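Local coordinates for protein alpha-L-rhamnosidase (Klebsiella oxytoca, PDB 4XHC) that hydrolyses terminal alpha-L-rhamnose residues from glycosides, as a GH78 family enzyme that binds rhamnose in its catalytic domain, at residues 371-383 against 397-409. Numbering follows the deposited sequence.
Sequences AQGVLIYCLQRAI and YRQRLQQLKSAAL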
loop_
_atom_site.group_PDB
_atom_site.type_symbol
_atom_site.label_atom_id
_atom_site.label_comp_id
_atom_site.label_asym_id
_atom_site.label_seq_id
_atom_site.Cartn_x
_atom_site.Cartn_y
_atom_site.Cartn_z
ATOM N N ALA A 371 -11.656 28.835 -32.792
ATOM C CA ALA A 371 -13.031 28.413 -32.537
ATOM C C ALA A 371 -13.965 28.726 -33.716
ATOM O O ALA A 371 -14.821 27.918 -34.066
ATOM C CB ALA A 371 -13.552 29.071 -31.272
ATOM N N GLN A 372 -13.797 29.890 -34.329
ATOM C CA GLN A 372 -14.557 30.235 -35.521
ATOM C C GLN A 372 -14.326 29.184 -36.606
ATOM O O GLN A 372 -15.268 28.758 -37.281
ATOM C CB GLN A 372 -14.145 31.621 -36.025
ATOM C CG GLN A 372 -14.926 32.133 -37.236
ATOM C CD GLN A 372 -16.282 32.725 -36.897
ATOM O OE1 GLN A 372 -16.617 32.932 -35.737
ATOM N NE2 GLN A 372 -17.050 33.055 -37.925
ATOM N N GLY A 373 -13.073 28.778 -36.780
ATOM C CA GLY A 373 -12.716 27.771 -37.767
ATOM C C GLY A 373 -13.298 26.407 -37.445
ATOM O O GLY A 373 -13.718 25.674 -38.334
ATOM N N VAL A 374 -13.329 26.049 -36.172
ATOM C CA VAL A 374 -13.881 24.756 -35.797
ATOM C C VAL A 374 -15.380 24.727 -36.085
ATOM O O VAL A 374 -15.909 23.726 -36.558
ATOM C CB VAL A 374 -13.575 24.415 -34.325
ATOM C CG1 VAL A 374 -14.379 23.206 -33.862
ATOM C CG2 VAL A 374 -12.083 24.148 -34.152
ATOM N N LEU A 375 -16.054 25.833 -35.818
ATOM C CA LEU A 375 -17.477 25.936 -36.081
ATOM C C LEU A 375 -17.774 25.744 -37.564
ATOM O O LEU A 375 -18.660 24.976 -37.935
ATOM C CB LEU A 375 -18.002 27.299 -35.610
ATOM C CG LEU A 375 -19.480 27.581 -35.872
ATOM C CD1 LEU A 375 -20.345 26.489 -35.262
ATOM C CD2 LEU A 375 -19.849 28.944 -35.317
ATOM N N ILE A 376 -17.030 26.450 -38.407
ATOM C CA ILE A 376 -17.220 26.377 -39.856
ATOM C C ILE A 376 -16.881 24.983 -40.392
ATOM O O ILE A 376 -17.547 24.475 -41.287
ATOM C CB ILE A 376 -16.361 27.434 -40.578
ATOM C CG1 ILE A 376 -16.869 28.837 -40.238
ATOM C CG2 ILE A 376 -16.385 27.216 -42.087
ATOM C CD1 ILE A 376 -15.922 29.947 -40.636
ATOM N N TYR A 377 -15.837 24.377 -39.838
ATOM C CA TYR A 377 -15.429 23.026 -40.217
ATOM C C TYR A 377 -16.530 22.012 -39.920
ATOM O O TYR A 377 -16.840 21.157 -40.756
ATOM C CB TYR A 377 -14.142 22.637 -39.466
ATOM C CG TYR A 377 -13.582 21.286 -39.844
ATOM C CD1 TYR A 377 -13.973 20.144 -39.168
ATOM C CD2 TYR A 377 -12.653 21.155 -40.877
ATOM C CE1 TYR A 377 -13.469 18.904 -39.516
ATOM C CE2 TYR A 377 -12.141 19.924 -41.228
ATOM C CZ TYR A 377 -12.554 18.802 -40.543
ATOM O OH TYR A 377 -12.064 17.566 -40.872
ATOM N N CYS A 378 -17.123 22.118 -38.731
ATOM C CA CYS A 378 -18.118 21.145 -38.274
ATOM C C CYS A 378 -19.517 21.414 -38.848
ATOM O O CYS A 378 -20.281 20.487 -39.124
ATOM C CB CYS A 378 -18.115 21.059 -36.742
ATOM S SG CYS A 378 -16.611 20.279 -36.057
ATOM N N LEU A 379 -19.839 22.676 -39.085
ATOM C CA LEU A 379 -21.069 23.009 -39.805
ATOM C C LEU A 379 -21.085 22.367 -41.193
ATOM O O LEU A 379 -22.093 21.821 -41.615
ATOM C CB LEU A 379 -21.225 24.515 -39.929
ATOM C CG LEU A 379 -22.541 24.987 -40.519
ATOM C CD1 LEU A 379 -23.718 24.466 -39.719
ATOM C CD2 LEU A 379 -22.568 26.502 -40.560
ATOM N N GLN A 380 -19.958 22.417 -41.894
ATOM C CA GLN A 380 -19.833 21.774 -43.209
ATOM C C GLN A 380 -20.200 20.288 -43.166
ATOM O O GLN A 380 -20.881 19.793 -44.054
ATOM C CB GLN A 380 -18.404 21.958 -43.742
ATOM C CG GLN A 380 -18.109 21.357 -45.116
ATOM C CD GLN A 380 -18.919 21.986 -46.228
ATOM O OE1 GLN A 380 -18.451 22.893 -46.910
ATOM N NE2 GLN A 380 -20.139 21.517 -46.408
ATOM N N ARG A 381 -19.747 19.586 -42.133
ATOM C CA ARG A 381 -20.071 18.170 -41.983
ATOM C C ARG A 381 -21.522 17.978 -41.572
ATOM O O ARG A 381 -22.149 17.002 -41.977
ATOM C CB ARG A 381 -19.146 17.474 -40.977
ATOM C CG ARG A 381 -17.836 16.979 -41.572
ATOM C CD ARG A 381 -16.816 18.093 -41.637
ATOM N NE ARG A 381 -15.693 17.769 -42.511
ATOM C CZ ARG A 381 -14.858 18.671 -43.026
ATOM N NH1 ARG A 381 -14.993 19.965 -42.759
ATOM N NH2 ARG A 381 -13.878 18.281 -43.819
ATOM N N ALA A 382 -22.054 18.895 -40.766
ATOM C CA ALA A 382 -23.482 18.876 -40.439
ATOM C C ALA A 382 -24.371 19.016 -41.694
ATOM O O ALA A 382 -25.463 18.463 -41.752
ATOM C CB ALA A 382 -23.809 19.968 -39.431
ATOM N N ILE A 383 -23.893 19.748 -42.694
ATOM C CA ILE A 383 -24.611 19.884 -43.958
ATOM C C ILE A 383 -24.611 18.556 -44.698
ATOM O O ILE A 383 -25.646 18.126 -45.213
ATOM C CB ILE A 383 -23.990 20.973 -44.852
ATOM C CG1 ILE A 383 -24.241 22.346 -44.241
ATOM C CG2 ILE A 383 -24.573 20.940 -46.259
ATOM C CD1 ILE A 383 -23.339 23.427 -44.798
ATOM N N TYR A 397 -28.568 25.824 -43.309
ATOM C CA TYR A 397 -27.167 25.607 -42.918
ATOM C C TYR A 397 -26.164 26.092 -43.986
ATOM O O TYR A 397 -25.112 26.632 -43.642
ATOM C CB TYR A 397 -26.913 24.124 -42.614
ATOM C CG TYR A 397 -27.271 23.640 -41.212
ATOM C CD1 TYR A 397 -27.902 24.470 -40.277
ATOM C CD2 TYR A 397 -27.004 22.317 -40.837
ATOM C CE1 TYR A 397 -28.228 24.009 -39.009
ATOM C CE2 TYR A 397 -27.332 21.845 -39.573
ATOM C CZ TYR A 397 -27.943 22.697 -38.662
ATOM O OH TYR A 397 -28.263 22.233 -37.402
ATOM N N ARG A 398 -26.482 25.918 -45.268
ATOM C CA ARG A 398 -25.593 26.412 -46.333
ATOM C C ARG A 398 -25.465 27.926 -46.339
ATOM O O ARG A 398 -24.385 28.451 -46.612
ATOM C CB ARG A 398 -26.030 25.935 -47.724
ATOM C CG ARG A 398 -25.488 24.561 -48.074
ATOM C CD ARG A 398 -25.769 24.143 -49.513
ATOM N NE ARG A 398 -26.179 22.738 -49.536
ATOM C CZ ARG A 398 -27.420 22.299 -49.763
ATOM N NH1 ARG A 398 -28.418 23.142 -50.027
ATOM N NH2 ARG A 398 -27.664 20.989 -49.730
ATOM N N GLN A 399 -26.571 28.619 -46.066
ATOM C CA GLN A 399 -26.563 30.083 -45.973
ATOM C C GLN A 399 -25.757 30.529 -44.773
ATOM O O GLN A 399 -25.016 31.500 -44.840
ATOM C CB GLN A 399 -27.972 30.638 -45.847
ATOM C CG GLN A 399 -28.802 30.425 -47.086
ATOM C CD GLN A 399 -30.197 30.963 -46.924
ATOM O OE1 GLN A 399 -30.411 32.157 -47.094
ATOM N NE2 GLN A 399 -31.157 30.092 -46.623
ATOM N N ARG A 400 -25.920 29.810 -43.676
ATOM C CA ARG A 400 -25.226 30.128 -42.451
ATOM C C ARG A 400 -23.712 29.940 -42.586
ATOM O O ARG A 400 -22.933 30.740 -42.063
ATOM C CB ARG A 400 -25.756 29.262 -41.324
ATOM C CG ARG A 400 -25.505 29.845 -39.952
ATOM C CD ARG A 400 -26.652 30.790 -39.610
ATOM N NE ARG A 400 -26.742 31.160 -38.195
ATOM C CZ ARG A 400 -25.890 31.948 -37.537
ATOM N NH1 ARG A 400 -24.828 32.495 -38.139
ATOM N NH2 ARG A 400 -26.110 32.182 -36.242
ATOM N N LEU A 401 -23.307 28.884 -43.290
ATOM C CA LEU A 401 -21.896 28.628 -43.586
ATOM C C LEU A 401 -21.271 29.828 -44.298
ATOM O O LEU A 401 -20.152 30.242 -43.985
ATOM C CB LEU A 401 -21.751 27.375 -44.458
ATOM C CG LEU A 401 -20.329 26.829 -44.640
ATOM C CD1 LEU A 401 -19.826 26.164 -43.365
ATOM C CD2 LEU A 401 -20.271 25.859 -45.810
ATOM N N GLN A 402 -22.010 30.388 -45.245
ATOM C CA GLN A 402 -21.535 31.530 -46.002
ATOM C C GLN A 402 -21.353 32.768 -45.122
ATOM O O GLN A 402 -20.362 33.484 -45.263
ATOM C CB GLN A 402 -22.490 31.852 -47.169
ATOM C CG GLN A 402 -21.816 32.587 -48.318
ATOM C CD GLN A 402 -20.375 32.119 -48.535
ATOM O OE1 GLN A 402 -19.416 32.788 -48.113
ATOM N NE2 GLN A 402 -20.214 30.947 -49.145
ATOM N N GLN A 403 -22.320 33.028 -44.239
ATOM C CA GLN A 403 -22.233 34.162 -43.311
ATOM C C GLN A 403 -20.995 34.059 -42.456
ATOM O O GLN A 403 -20.255 35.028 -42.331
ATOM C CB GLN A 403 -23.486 34.252 -42.446
ATOM C CG GLN A 403 -24.686 34.753 -43.231
ATOM C CD GLN A 403 -25.977 34.595 -42.466
ATOM O OE1 GLN A 403 -25.982 34.651 -41.230
ATOM N NE2 GLN A 403 -27.081 34.401 -43.189
ATOM N N LEU A 404 -20.750 32.872 -41.904
ATOM C CA LEU A 404 -19.617 32.657 -40.999
ATOM C C LEU A 404 -18.274 32.823 -41.709
ATOM O O LEU A 404 -17.368 33.462 -41.176
ATOM C CB LEU A 404 -19.686 31.271 -40.354
ATOM C CG LEU A 404 -20.887 30.954 -39.463
ATOM C CD1 LEU A 404 -20.774 29.539 -38.915
ATOM C CD2 LEU A 404 -21.012 31.952 -38.322
ATOM N N LYS A 405 -18.140 32.244 -42.898
ATOM C CA LYS A 405 -16.926 32.435 -43.685
ATOM C C LYS A 405 -16.680 33.913 -44.016
ATOM O O LYS A 405 -15.559 34.394 -43.866
ATOM C CB LYS A 405 -16.979 31.638 -44.980
ATOM C CG LYS A 405 -16.901 30.146 -44.777
ATOM C CD LYS A 405 -16.624 29.429 -46.081
ATOM C CE LYS A 405 -16.636 27.934 -45.851
ATOM N NZ LYS A 405 -16.169 27.169 -47.030
ATOM N N SER A 406 -17.715 34.622 -44.477
ATOM C CA SER A 406 -17.597 36.061 -44.750
ATOM C C SER A 406 -17.209 36.857 -43.509
ATOM O O SER A 406 -16.332 37.722 -43.567
ATOM C CB SER A 406 -18.897 36.632 -45.303
ATOM O OG SER A 406 -19.128 36.115 -46.591
ATOM N N ALA A 407 -17.867 36.571 -42.396
ATOM C CA ALA A 407 -17.583 37.260 -41.156
ATOM C C ALA A 407 -16.135 37.009 -40.707
ATOM O O ALA A 407 -15.481 37.905 -40.167
ATOM C CB ALA A 407 -18.564 36.828 -40.086
ATOM N N ALA A 408 -15.635 35.801 -40.944
ATOM C CA ALA A 408 -14.256 35.484 -40.621
ATOM C C ALA A 408 -13.289 36.357 -41.416
ATOM O O ALA A 408 -12.371 36.944 -40.847
ATOM C CB ALA A 408 -13.980 34.015 -40.881
ATOM N N LEU A 409 -13.493 36.444 -42.727
ATOM C CA LEU A 409 -12.691 37.336 -43.565
ATOM C C LEU A 409 -12.773 38.800 -43.136
ATOM O O LEU A 409 -11.760 39.469 -43.039
ATOM C CB LEU A 409 -13.124 37.255 -45.022
ATOM C CG LEU A 409 -12.619 36.093 -45.862
ATOM C CD1 LEU A 409 -13.229 36.209 -47.258
ATOM C CD2 LEU A 409 -11.097 36.082 -45.924
#
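L379 and L401 both set CG anti to the backbone N, and L404 sets its own anti to the carbonyl carbon (chi1 -62°). These torsions send the three leucines into the opposite helix as knobs into holes. L379 enters among Y397, R400, L401 and L404. Its two methyls divide the work. CD1 lies over one face of the Y397 ring, 4.1 Å from the centroid, in a CH-pi contact. CD2 rests on the backbone of the opposite helix, 3.7 Å from L401 N. L401 returns the fit among I376, L379, Q380 and I383. Its CD1 meets I376 CG2 at 3.8 Å, and its CD2 lies by Q380 OE1 and I383 CD1. L404 sits among Q372, L375, I376 and L379, with CD1 3.8 Å from L375 CD2 and CB against I376 CG1.

The two segments belong to helices 368-389 and 391-412, consecutive in the chain with a single residue between them. They run antiparallel at 163°, with axes 9.8 Å apart. They form an antiparallel helix pair within the six-hairpin glycosidase domain, the (alpha/alpha)6 barrel of this family. Helix 322-340 packs on L379, A382 and Y397 through V336.

Toward the junction of the two helices, I383 CG1 meets Y397 CB at 3.6 Å, at the edge of the ring. I383 CG2 approaches the R398 guanidinium obliquely, and R398 is salt-bridged to E387. At the far end Q372 NE2 donates to L404 O at 3.3 Å, a bent bond of 139°. The acceptor lies in the amide plane of Q372. L404 O also takes the helical bond from A408 N, from the opposite face of its carbonyl plane. The Q372 amide is further held by V349 N and G347 O, which ties this helix pair to the loop before it.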